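Local coordinates for apical membrane antigen 1 (Babesia divergens, PDB 4APM), which probably takes part in forming the moving junction through which apicomplexan parasites invade host cells, at residues 193-198 with 251-256. Residues are numbered along the deposited sequence; the frame is centred on the assembly and turned at random.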
loop_
_atom_site.group_PDB
_atom_site.type_symbol
_atom_site.label_atom_id
_atom_site.label_comp_id
_atom_site.label_asym_id
_atom_site.label_seq_id
_atom_site.Cartn_x
_atom_site.Cartn_y
_atom_site.Cartn_z
ATOM N N PRO A 193 -2.334 -14.535 -1.178
ATOM C CA PRO A 193 -2.889 -13.169 -1.222
ATOM C C PRO A 193 -2.915 -12.618 -2.636
ATOM O O PRO A 193 -2.027 -12.919 -3.429
ATOM C CB PRO A 193 -1.887 -12.346 -0.394
ATOM C CG PRO A 193 -0.989 -13.357 0.283
ATOM C CD PRO A 193 -0.986 -14.564 -0.593
ATOM N N MET A 194 -3.901 -11.786 -2.940
ATOM C CA MET A 194 -3.773 -10.911 -4.079
ATOM C C MET A 194 -4.364 -9.523 -3.875
ATOM O O MET A 194 -5.173 -9.312 -2.988
ATOM C CB MET A 194 -4.235 -11.576 -5.387
ATOM C CG MET A 194 -5.723 -11.735 -5.601
ATOM S SD MET A 194 -6.081 -11.893 -7.387
ATOM C CE MET A 194 -6.545 -10.205 -7.771
ATOM N N LYS A 195 -3.811 -8.567 -4.604
ATOM C CA LYS A 195 -4.268 -7.196 -4.629
ATOM C C LYS A 195 -5.363 -7.078 -5.689
ATOM O O LYS A 195 -5.137 -7.380 -6.863
ATOM C CB LYS A 195 -3.108 -6.286 -5.019
ATOM C CG LYS A 195 -3.345 -4.798 -4.742
ATOM C CD LYS A 195 -3.143 -4.423 -3.280
ATOM C CE LYS A 195 -2.694 -2.975 -3.135
ATOM N NZ LYS A 195 -2.788 -2.444 -1.731
ATOM N N SER A 196 -6.568 -6.715 -5.269
ATOM C CA SER A 196 -7.687 -6.831 -6.178
ATOM C C SER A 196 -8.327 -5.496 -6.391
ATOM O O SER A 196 -8.772 -4.866 -5.446
ATOM C CB SER A 196 -8.721 -7.811 -5.650
ATOM O OG SER A 196 -9.983 -7.414 -6.116
ATOM N N GLY A 197 -8.364 -5.059 -7.639
ATOM C CA GLY A 197 -8.997 -3.803 -7.976
ATOM C C GLY A 197 -10.461 -3.748 -7.580
ATOM O O GLY A 197 -10.900 -2.768 -6.989
ATOM N N ILE A 198 -11.233 -4.788 -7.890
ATOM C CA ILE A 198 -12.660 -4.705 -7.634
ATOM C C ILE A 198 -12.968 -4.891 -6.168
ATOM O O ILE A 198 -14.068 -4.567 -5.721
ATOM C CB ILE A 198 -13.456 -5.758 -8.404
ATOM C CG1 ILE A 198 -13.074 -7.165 -7.932
ATOM C CG2 ILE A 198 -13.294 -5.553 -9.908
ATOM C CD1 ILE A 198 -13.739 -8.243 -8.738
ATOM N N GLU A 251 -3.333 -3.376 -12.274
ATOM C CA GLU A 251 -2.411 -4.423 -12.651
ATOM C C GLU A 251 -1.017 -4.096 -12.115
ATOM O O GLU A 251 -0.387 -4.918 -11.466
ATOM C CB GLU A 251 -2.371 -4.604 -14.165
ATOM C CG GLU A 251 -1.723 -5.922 -14.605
ATOM C CD GLU A 251 -2.091 -6.304 -16.030
ATOM O OE1 GLU A 251 -1.718 -5.556 -16.973
ATOM O OE2 GLU A 251 -2.833 -7.299 -16.203
ATOM N N CYS A 252 -0.560 -2.869 -12.341
ATOM C CA CYS A 252 0.700 -2.420 -11.749
ATOM C C CYS A 252 0.724 -2.643 -10.213
ATOM O O CYS A 252 1.690 -3.208 -9.640
ATOM C CB CYS A 252 0.893 -0.955 -12.052
ATOM S SG CYS A 252 2.407 -0.303 -11.358
ATOM N N SER A 253 -0.375 -2.268 -9.563
ATOM C CA SER A 253 -0.491 -2.446 -8.151
ATOM C C SER A 253 -0.373 -3.935 -7.778
ATOM O O SER A 253 0.366 -4.287 -6.850
ATOM C CB SER A 253 -1.795 -1.831 -7.631
ATOM O OG SER A 253 -1.850 -1.932 -6.231
ATOM N N ALA A 254 -1.030 -4.812 -8.533
ATOM C CA ALA A 254 -1.026 -6.253 -8.187
ATOM C C ALA A 254 0.358 -6.884 -8.369
ATOM O O ALA A 254 0.727 -7.808 -7.647
ATOM C CB ALA A 254 -2.072 -7.011 -9.005
ATOM N N LEU A 255 1.096 -6.390 -9.366
ATOM C CA LEU A 255 2.448 -6.860 -9.691
ATOM C C LEU A 255 3.417 -6.530 -8.566
ATOM O O LEU A 255 4.285 -7.322 -8.217
ATOM C CB LEU A 255 2.932 -6.131 -10.953
ATOM C CG LEU A 255 3.815 -6.803 -11.999
ATOM C CD1 LEU A 255 4.618 -5.754 -12.769
ATOM C CD2 LEU A 255 4.710 -7.889 -11.440
ATOM N N MET A 256 3.352 -5.282 -8.103
ATOM C CA MET A 256 4.191 -4.819 -7.016
ATOM C C MET A 256 3.829 -5.552 -5.702
ATOM O O MET A 256 4.717 -5.972 -4.924
ATOM C CB MET A 256 4.006 -3.313 -6.867
ATOM C CG MET A 256 4.593 -2.776 -5.578
ATOM S SD MET A 256 3.503 -1.794 -4.572
ATOM C CE MET A 256 2.463 -0.781 -5.662
HETATM O O HOH W 1 -1.283 -9.231 -6.370
#
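K195 lays its aliphatic chain against S253 and A254, joining two parts of the AMA1 ectodomain, a PAN-clan protein: strand 191-195, paired antiparallel with 56-60 in a two-stranded sheet, and helix 249-257, which lies against a four-stranded antiparallel sheet. The contact illustrates how a buried lysine can serve as an apolar surface along its length and as a donor at its end. Its CB sits over the helix backbone, 3.8 Å from CA of A254. With CG anti to the backbone N (chi1 -165°) and a bend at chi2 (79°), the chain runs across the helix, from the A254 side past the hydroxyl of S253. There CG lies 3.6 Å from OG of S253, and CE passes closer still, so the serine meets the methylenes by van der Waals contact. The ammonium group travels on, away from the helix: the carbonyl oxygens of M54, A347 and G349 take up hydrogen bonds from NZ, probably stabilising the buried ammonium and fixing the far end of the chain. The methyl carbon CB of A254 rests 3.8 Å from O of K195. C252 is disulfide-bonded to C326 and touches strand 316-320. M194 pairs through its backbone with V57 of strand 56-60. The polar link between strand and helix is indirect: one water accepts from N of K195 at 3.2 Å and donates to O of A254 at 2.8 Å.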